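PDB 4XDN: MAU2 chromatid cohesion factor homolog from Saccharomyces cerevisiae, which forms a complex with SCC2 that is required for the association of cohesin with chromosomes, and is involved in sister chromatid cohesion. Local coordinates for residues A258-I263 and L275-N280; I263-D268 and L325-V330. All coordinates share one frame; numbering follows the deposited sequence.

Interaction 1. Residues A258-I263 and L275-N280; sequences ALEMVI and LNEFKN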
ATOM      1  N   ALA A 258      -4.705  -0.515  12.663  1.00 27.95           N
ATOM      2  CA  ALA A 258      -4.818  -0.262  11.231  1.00 28.36           C
ATOM      3  C   ALA A 258      -4.471  -1.514  10.439  1.00 28.66           C
ATOM      4  O   ALA A 258      -5.160  -1.864   9.482  1.00 27.82           O
ATOM      5  CB  ALA A 258      -3.916   0.886  10.821  1.00 25.35           C
ATOM      6  N   LEU A 259      -3.403  -2.189  10.845  1.00 28.27           N
ATOM      7  CA  LEU A 259      -2.955  -3.380  10.141  1.00 29.64           C
ATOM      8  C   LEU A 259      -3.970  -4.508  10.275  1.00 29.34           C
ATOM      9  O   LEU A 259      -4.158  -5.288   9.345  1.00 29.99           O
ATOM     10  CB  LEU A 259      -1.590  -3.831  10.662  1.00 31.08           C
ATOM     11  CG  LEU A 259      -0.405  -2.933  10.301  1.00 32.92           C
ATOM     12  CD1 LEU A 259       0.877  -3.487  10.909  1.00 35.37           C
ATOM     13  CD2 LEU A 259      -0.257  -2.782   8.798  1.00 32.38           C
ATOM     14  N   GLU A 260      -4.627  -4.584  11.427  1.00 29.45           N
ATOM     15  CA  GLU A 260      -5.650  -5.597  11.645  1.00 34.38           C
ATOM     16  C   GLU A 260      -6.856  -5.330  10.743  1.00 35.17           C
ATOM     17  O   GLU A 260      -7.538  -6.258  10.316  1.00 37.99           O
ATOM     18  CB  GLU A 260      -6.068  -5.633  13.116  1.00 37.40           C
ATOM     19  CG  GLU A 260      -5.032  -6.279  14.030  1.00 38.75           C
ATOM     20  CD  GLU A 260      -5.452  -6.291  15.491  1.00 41.49           C
ATOM     21  OE1 GLU A 260      -6.167  -5.362  15.917  1.00 42.32           O
ATOM     22  OE2 GLU A 260      -5.066  -7.235  16.214  1.00 42.91           O
ATOM     23  N   MET A 261      -7.106  -4.058  10.454  1.00 33.85           N
ATOM     24  CA  MET A 261      -8.166  -3.675   9.529  1.00 35.86           C
ATOM     25  C   MET A 261      -7.822  -4.092   8.103  1.00 33.05           C
ATOM     26  O   MET A 261      -8.668  -4.621   7.380  1.00 32.52           O
ATOM     27  CB  MET A 261      -8.410  -2.166   9.588  1.00 37.02           C
ATOM     28  CG  MET A 261      -9.518  -1.751  10.544  1.00 39.48           C
ATOM     29  SD  MET A 261     -11.153  -2.286  10.006  1.00 50.95           S
ATOM     30  CE  MET A 261     -11.361  -1.318   8.513  1.00 80.77           C
ATOM     31  N   VAL A 262      -6.577  -3.853   7.703  1.00 32.87           N
ATOM     32  CA  VAL A 262      -6.124  -4.209   6.363  1.00 32.90           C
ATOM     33  C   VAL A 262      -6.155  -5.723   6.172  1.00 35.50           C
ATOM     34  O   VAL A 262      -6.474  -6.209   5.088  1.00 35.07           O
ATOM     35  CB  VAL A 262      -4.697  -3.681   6.089  1.00 31.91           C
ATOM     36  CG1 VAL A 262      -4.184  -4.166   4.733  1.00 31.29           C
ATOM     37  CG2 VAL A 262      -4.674  -2.162   6.142  1.00 31.57           C
ATOM     38  N   ILE A 263      -5.823  -6.464   7.226  1.00 37.39           N
ATOM     39  CA  ILE A 263      -5.843  -7.920   7.160  1.00 39.01           C
ATOM     40  C   ILE A 263      -7.260  -8.401   6.860  1.00 39.15           C
ATOM     41  O   ILE A 263      -7.457  -9.260   6.002  1.00 39.16           O
ATOM     42  CB  ILE A 263      -5.330  -8.561   8.470  1.00 42.31           C
ATOM     43  CG1 ILE A 263      -3.818  -8.355   8.597  1.00 43.77           C
ATOM     44  CG2 ILE A 263      -5.627 -10.062   8.501  1.00 43.35           C
ATOM     45  CD1 ILE A 263      -3.253  -8.679   9.971  1.00 45.25           C
ATOM     46  N   LEU A 275     -13.699  -2.512  14.003  1.00 40.63           N
ATOM     47  CA  LEU A 275     -14.194  -1.142  14.049  1.00 40.61           C
ATOM     48  C   LEU A 275     -14.440  -0.717  15.492  1.00 42.34           C
ATOM     49  O   LEU A 275     -14.106   0.401  15.885  1.00 40.56           O
ATOM     50  CB  LEU A 275     -15.484  -1.002  13.233  1.00 40.14           C
ATOM     51  CG  LEU A 275     -15.322  -0.803  11.723  1.00 38.85           C
ATOM     52  CD1 LEU A 275     -16.671  -0.903  11.024  1.00 40.61           C
ATOM     53  CD2 LEU A 275     -14.662   0.538  11.415  1.00 36.82           C
ATOM     54  N   ASN A 276     -15.023  -1.618  16.277  1.00 44.46           N
ATOM     55  CA  ASN A 276     -15.327  -1.330  17.671  1.00 46.92           C
ATOM     56  C   ASN A 276     -14.061  -1.133  18.502  1.00 44.98           C
ATOM     57  O   ASN A 276     -14.051  -0.351  19.452  1.00 45.26           O
ATOM     58  CB  ASN A 276     -16.179  -2.450  18.271  1.00 51.30           C
ATOM     59  CG  ASN A 276     -17.546  -2.556  17.618  1.00 55.98           C
ATOM     60  OD1 ASN A 276     -18.061  -1.582  17.065  1.00 57.30           O
ATOM     61  ND2 ASN A 276     -18.141  -3.741  17.681  1.00 58.24           N
ATOM     62  N   GLU A 277     -12.995  -1.840  18.142  1.00 44.84           N
ATOM     63  CA  GLU A 277     -11.720  -1.688  18.833  1.00 48.09           C
ATOM     64  C   GLU A 277     -11.154  -0.291  18.603  1.00 46.31           C
ATOM     65  O   GLU A 277     -10.670   0.352  19.534  1.00 45.70           O
ATOM     66  CB  GLU A 277     -10.719  -2.746  18.367  1.00 53.33           C
ATOM     67  CG  GLU A 277     -11.056  -4.153  18.833  1.00 61.21           C
ATOM     68  CD  GLU A 277      -9.985  -5.163  18.473  1.00 66.50           C
ATOM     69  OE1 GLU A 277      -8.787  -4.853  18.648  1.00 67.04           O
ATOM     70  OE2 GLU A 277     -10.344  -6.270  18.014  1.00 69.77           O
ATOM     71  N   PHE A 278     -11.220   0.172  17.358  1.00 45.61           N
ATOM     72  CA  PHE A 278     -10.778   1.519  17.020  1.00 44.86           C
ATOM     73  C   PHE A 278     -11.612   2.555  17.765  1.00 43.63           C
ATOM     74  O   PHE A 278     -11.087   3.558  18.250  1.00 42.58           O
ATOM     75  CB  PHE A 278     -10.877   1.762  15.512  1.00 45.06           C
ATOM     76  CG  PHE A 278      -9.552   1.767  14.806  1.00 43.05           C
ATOM     77  CD1 PHE A 278      -8.580   2.695  15.140  1.00 42.78           C
ATOM     78  CD2 PHE A 278      -9.288   0.860  13.793  1.00 42.46           C
ATOM     79  CE1 PHE A 278      -7.362   2.709  14.488  1.00 44.05           C
ATOM     80  CE2 PHE A 278      -8.076   0.869  13.134  1.00 42.20           C
ATOM     81  CZ  PHE A 278      -7.108   1.796  13.482  1.00 44.08           C
ATOM     82  N   LYS A 279     -12.916   2.301  17.844  1.00 44.56           N
ATOM     83  CA  LYS A 279     -13.842   3.180  18.548  1.00 45.66           C
ATOM     84  C   LYS A 279     -13.439   3.335  20.011  1.00 46.32           C
ATOM     85  O   LYS A 279     -13.325   4.453  20.513  1.00 46.85           O
ATOM     86  CB  LYS A 279     -15.269   2.633  18.438  1.00 48.49           C
ATOM     87  CG  LYS A 279     -16.290   3.279  19.371  1.00 52.69           C
ATOM     88  CD  LYS A 279     -17.616   2.536  19.312  1.00 56.61           C
ATOM     89  CE  LYS A 279     -18.497   2.864  20.508  1.00 61.90           C
ATOM     90  NZ  LYS A 279     -19.606   1.882  20.664  1.00 65.56           N
ATOM     91  N   ASN A 280     -13.229   2.211  20.688  1.00 47.75           N
ATOM     92  CA  ASN A 280     -12.814   2.231  22.085  1.00 51.15           C
ATOM     93  C   ASN A 280     -11.449   2.893  22.238  1.00 48.12           C
ATOM     94  O   ASN A 280     -11.220   3.653  23.178  1.00 48.50           O
ATOM     95  CB  ASN A 280     -12.777   0.812  22.657  1.00 55.77           C
ATOM     96  CG  ASN A 280     -14.141   0.147  22.663  1.00 61.42           C
ATOM     97  OD1 ASN A 280     -15.173   0.818  22.604  1.00 62.43           O
ATOM     98  ND2 ASN A 280     -14.152  -1.180  22.742  1.00 63.77           N
TER
HETATM   99  O   HOH W   1      -6.934  -6.939  18.804  1.00 67.56           O
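Ala258 and Met261 meet Phe278 across two nearly antiparallel helices, whose axes approach to 10.5 Å with 165° between their directions. Helices 250-266 and 272-291 follow each other in the chain and form a helical hairpin. The backbones are closest at Met261 and Leu275, with 7.9 Å between their CA atoms.

Phe278 reaches from helix 272-291 toward helix 250-266. Its chi1 of -106° lies well off a staggered value, with the ring end at the backbone of Ala258. Met261 CG meets the ring at its edge, 4.0 Å from Phe278 CE2. The Met261 chain then bends at chi2 and chi3, and it also packs on Leu324 and Leu327 of helix 317-331. Phe278 touches Leu324 as well.

Beside this apolar part, Glu260 and Glu277 cross at about a right angle, with Glu260 OE1 3.8 Å from Glu277 OE1. The like charges are probably eased by Lys256, which makes a salt bridge to Glu260 OE2. A water lies between the carboxylates and can donate to either, 3.2 Å from Glu260 OE2 and 2.8 Å from Glu277 OE1; it has more acceptors in reach than protons to give. The nearest approach between the two segments is Phe278 CZ to Ala258 N, at 3.4 Å.

Interaction 2. Residues I263-D268 and L325-V330; sequences IQLCKD and LLLQSV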
ATOM      1  N   ILE A 263      -5.823  -6.464   7.226  1.00 37.39           N
ATOM      2  CA  ILE A 263      -5.843  -7.920   7.160  1.00 39.01           C
ATOM      3  C   ILE A 263      -7.260  -8.401   6.860  1.00 39.15           C
ATOM      4  O   ILE A 263      -7.457  -9.260   6.002  1.00 39.16           O
ATOM      5  CB  ILE A 263      -5.330  -8.561   8.470  1.00 42.31           C
ATOM      6  CG1 ILE A 263      -3.818  -8.355   8.597  1.00 43.77           C
ATOM      7  CG2 ILE A 263      -5.627 -10.062   8.501  1.00 43.35           C
ATOM      8  CD1 ILE A 263      -3.253  -8.679   9.971  1.00 45.25           C
ATOM      9  N   GLN A 264      -8.242  -7.842   7.562  1.00 38.36           N
ATOM     10  CA  GLN A 264      -9.641  -8.203   7.340  1.00 41.05           C
ATOM     11  C   GLN A 264     -10.081  -7.821   5.934  1.00 40.02           C
ATOM     12  O   GLN A 264     -10.846  -8.543   5.295  1.00 39.85           O
ATOM     13  CB  GLN A 264     -10.550  -7.528   8.372  1.00 42.02           C
ATOM     14  CG  GLN A 264     -10.362  -8.037   9.789  1.00 45.59           C
ATOM     15  CD  GLN A 264     -10.575  -9.531   9.904  1.00 48.09           C
ATOM     16  OE1 GLN A 264      -9.684 -10.265  10.332  1.00 50.81           O
ATOM     17  NE2 GLN A 264     -11.759  -9.992   9.519  1.00 48.27           N
ATOM     18  N   LEU A 265      -9.585  -6.685   5.459  1.00 36.81           N
ATOM     19  CA  LEU A 265      -9.916  -6.197   4.128  1.00 36.87           C
ATOM     20  C   LEU A 265      -9.376  -7.145   3.062  1.00 36.37           C
ATOM     21  O   LEU A 265     -10.072  -7.482   2.103  1.00 33.25           O
ATOM     22  CB  LEU A 265      -9.353  -4.787   3.931  1.00 39.26           C
ATOM     23  CG  LEU A 265      -9.894  -3.949   2.772  1.00 41.09           C
ATOM     24  CD1 LEU A 265     -11.387  -3.714   2.923  1.00 45.65           C
ATOM     25  CD2 LEU A 265      -9.163  -2.622   2.694  1.00 39.13           C
ATOM     26  N   CYS A 266      -8.137  -7.588   3.247  1.00 36.24           N
ATOM     27  CA  CYS A 266      -7.473  -8.447   2.276  1.00 38.81           C
ATOM     28  C   CYS A 266      -8.093  -9.843   2.216  1.00 36.78           C
ATOM     29  O   CYS A 266      -8.060 -10.496   1.171  1.00 33.70           O
ATOM     30  CB  CYS A 266      -5.981  -8.551   2.603  1.00 40.51           C
ATOM     31  SG  CYS A 266      -5.051  -7.035   2.255  1.00 40.90           S
ATOM     32  N   LYS A 267      -8.652 -10.295   3.333  1.00 33.75           N
ATOM     33  CA  LYS A 267      -9.309 -11.599   3.392  1.00 38.13           C
ATOM     34  C   LYS A 267     -10.827 -11.465   3.259  1.00 39.21           C
ATOM     35  O   LYS A 267     -11.552 -12.457   3.357  1.00 39.90           O
ATOM     36  CB  LYS A 267      -8.964 -12.307   4.702  1.00 43.07           C
ATOM     37  CG  LYS A 267      -9.634 -11.700   5.921  1.00 46.17           C
ATOM     38  CD  LYS A 267      -9.072 -12.262   7.217  1.00 50.37           C
ATOM     39  CE  LYS A 267      -9.296 -13.761   7.323  1.00 54.18           C
ATOM     40  NZ  LYS A 267      -8.961 -14.271   8.679  1.00 58.85           N
ATOM     41  N   ASP A 268     -11.294 -10.239   3.030  1.00 38.06           N
ATOM     42  CA  ASP A 268     -12.722  -9.942   2.969  1.00 38.31           C
ATOM     43  C   ASP A 268     -13.455 -10.511   4.184  1.00 39.11           C
ATOM     44  O   ASP A 268     -14.502 -11.148   4.059  1.00 38.60           O
ATOM     45  CB  ASP A 268     -13.329 -10.481   1.668  1.00 38.76           C
ATOM     46  CG  ASP A 268     -13.121  -9.540   0.497  1.00 39.35           C
ATOM     47  OD1 ASP A 268     -13.699  -8.433   0.520  1.00 38.52           O
ATOM     48  OD2 ASP A 268     -12.395  -9.908  -0.450  1.00 40.12           O
ATOM     49  N   LEU A 325     -11.649   5.553   7.640  1.00 31.91           N
ATOM     50  CA  LEU A 325     -12.887   5.753   6.908  1.00 32.99           C
ATOM     51  C   LEU A 325     -12.725   5.264   5.472  1.00 32.38           C
ATOM     52  O   LEU A 325     -13.665   4.735   4.880  1.00 31.33           O
ATOM     53  CB  LEU A 325     -13.299   7.225   6.938  1.00 31.94           C
ATOM     54  CG  LEU A 325     -14.640   7.560   6.282  1.00 32.91           C
ATOM     55  CD1 LEU A 325     -15.773   6.736   6.886  1.00 33.38           C
ATOM     56  CD2 LEU A 325     -14.937   9.047   6.420  1.00 32.94           C
ATOM     57  N   LEU A 326     -11.526   5.429   4.923  1.00 30.61           N
ATOM     58  CA  LEU A 326     -11.234   4.941   3.580  1.00 31.54           C
ATOM     59  C   LEU A 326     -11.303   3.418   3.543  1.00 31.56           C
ATOM     60  O   LEU A 326     -11.973   2.843   2.686  1.00 32.70           O
ATOM     61  CB  LEU A 326      -9.856   5.420   3.114  1.00 31.30           C
ATOM     62  CG  LEU A 326      -9.370   4.896   1.758  1.00 32.17           C
ATOM     63  CD1 LEU A 326     -10.271   5.373   0.629  1.00 33.98           C
ATOM     64  CD2 LEU A 326      -7.927   5.313   1.509  1.00 31.09           C
ATOM     65  N   LEU A 327     -10.616   2.775   4.482  1.00 29.64           N
ATOM     66  CA  LEU A 327     -10.586   1.316   4.550  1.00 29.34           C
ATOM     67  C   LEU A 327     -11.987   0.746   4.733  1.00 30.07           C
ATOM     68  O   LEU A 327     -12.348  -0.247   4.101  1.00 28.93           O
ATOM     69  CB  LEU A 327      -9.681   0.846   5.692  1.00 26.39           C
ATOM     70  CG  LEU A 327      -8.208   1.256   5.627  1.00 23.97           C
ATOM     71  CD1 LEU A 327      -7.468   0.734   6.847  1.00 26.35           C
ATOM     72  CD2 LEU A 327      -7.540   0.764   4.349  1.00 23.41           C
ATOM     73  N   GLN A 328     -12.773   1.373   5.602  1.00 31.59           N
ATOM     74  CA  GLN A 328     -14.138   0.928   5.849  1.00 34.50           C
ATOM     75  C   GLN A 328     -14.967   1.019   4.575  1.00 34.09           C
ATOM     76  O   GLN A 328     -15.753   0.122   4.273  1.00 36.38           O
ATOM     77  CB  GLN A 328     -14.786   1.759   6.957  1.00 35.63           C
ATOM     78  CG  GLN A 328     -16.231   1.372   7.252  1.00 36.02           C
ATOM     79  CD  GLN A 328     -16.825   2.161   8.398  1.00 34.06           C
ATOM     80  OE1 GLN A 328     -16.262   3.163   8.831  1.00 32.75           O
ATOM     81  NE2 GLN A 328     -17.970   1.710   8.899  1.00 32.59           N
ATOM     82  N   SER A 329     -14.782   2.107   3.832  1.00 32.72           N
ATOM     83  CA  SER A 329     -15.546   2.348   2.613  1.00 33.61           C
ATOM     84  C   SER A 329     -15.154   1.367   1.514  1.00 32.84           C
ATOM     85  O   SER A 329     -16.014   0.862   0.788  1.00 32.01           O
ATOM     86  CB  SER A 329     -15.347   3.787   2.130  1.00 32.41           C
ATOM     87  OG  SER A 329     -15.821   4.718   3.090  1.00 29.80           O
ATOM     88  N   VAL A 330     -13.855   1.102   1.393  1.00 32.03           N
ATOM     89  CA  VAL A 330     -13.359   0.146   0.408  1.00 30.77           C
ATOM     90  C   VAL A 330     -13.928  -1.241   0.696  1.00 31.04           C
ATOM     91  O   VAL A 330     -14.257  -1.991  -0.226  1.00 33.31           O
ATOM     92  CB  VAL A 330     -11.817   0.076   0.400  1.00 30.60           C
ATOM     93  CG1 VAL A 330     -11.330  -1.087  -0.455  1.00 29.61           C
ATOM     94  CG2 VAL A 330     -11.227   1.377  -0.117  1.00 30.62           C
TER
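Leu265 swings CG away from its own backbone N (chi1 -164°) and presents both methyls to Leu327 and Val330. Val330 meets it with CG1, which a chi1 of 170° sets trans to the Val330 N. Leu265 CD2 lies 4.1 Å from Val330 CG1 and equally far from Leu327 CD2. Both partners are crossed at about a right angle. The other branch, CD1, rests on backbone, 3.8 Å from Leu327 O and 4.2 Å from Val330 C. Leu327 and Val330 lie about one turn apart on helix 317-331.

This is plain helix packing in the mainly helical body of the cohesin loading factor, at the C-terminal end of helix 250-266. Leu265 and Val330 also touch another protein chain, which is probably SCC2. An alanine in place of Leu265 is likely to open a gap beside Leu327 CD2 and Val330 CG1, the two atoms that CD2 touches, and to uncover the backbone under CD1.

Just past Leu265 the helix stops in a Schellman motif, where Asp268 takes a positive phi and its N bonds to Leu265 O at 3.2 Å. Asn498 ND2 bonds to both Cys266 O and Asp268 OD2. On the facing helix, Ser329 OG bonds to Leu325 O at 2.8 Å, tilted 26° from the carbonyl plane. Ser329 N reaches the same oxygen from the opposite face.

Helix 250-266 supplies the first segment of both contacts, and the two segments share Ile263. The chain turns after this helix and runs back as helix 272-291, so interaction 1 closes a short loop, with 11 residues between its segments. It then passes through the two-stranded sheet 297-302 and 305-310 to helix 317-331. There interaction 2 closes a longer loop of 56 residues. The segments alternate along the chain, so the contacts cross and do not nest. They tie three helices into one packed group. The contacts also meet directly: Met261 CE of interaction 1 lies 3.9 Å from Leu327 CB of interaction 2, and Leu275 packs on Gln328.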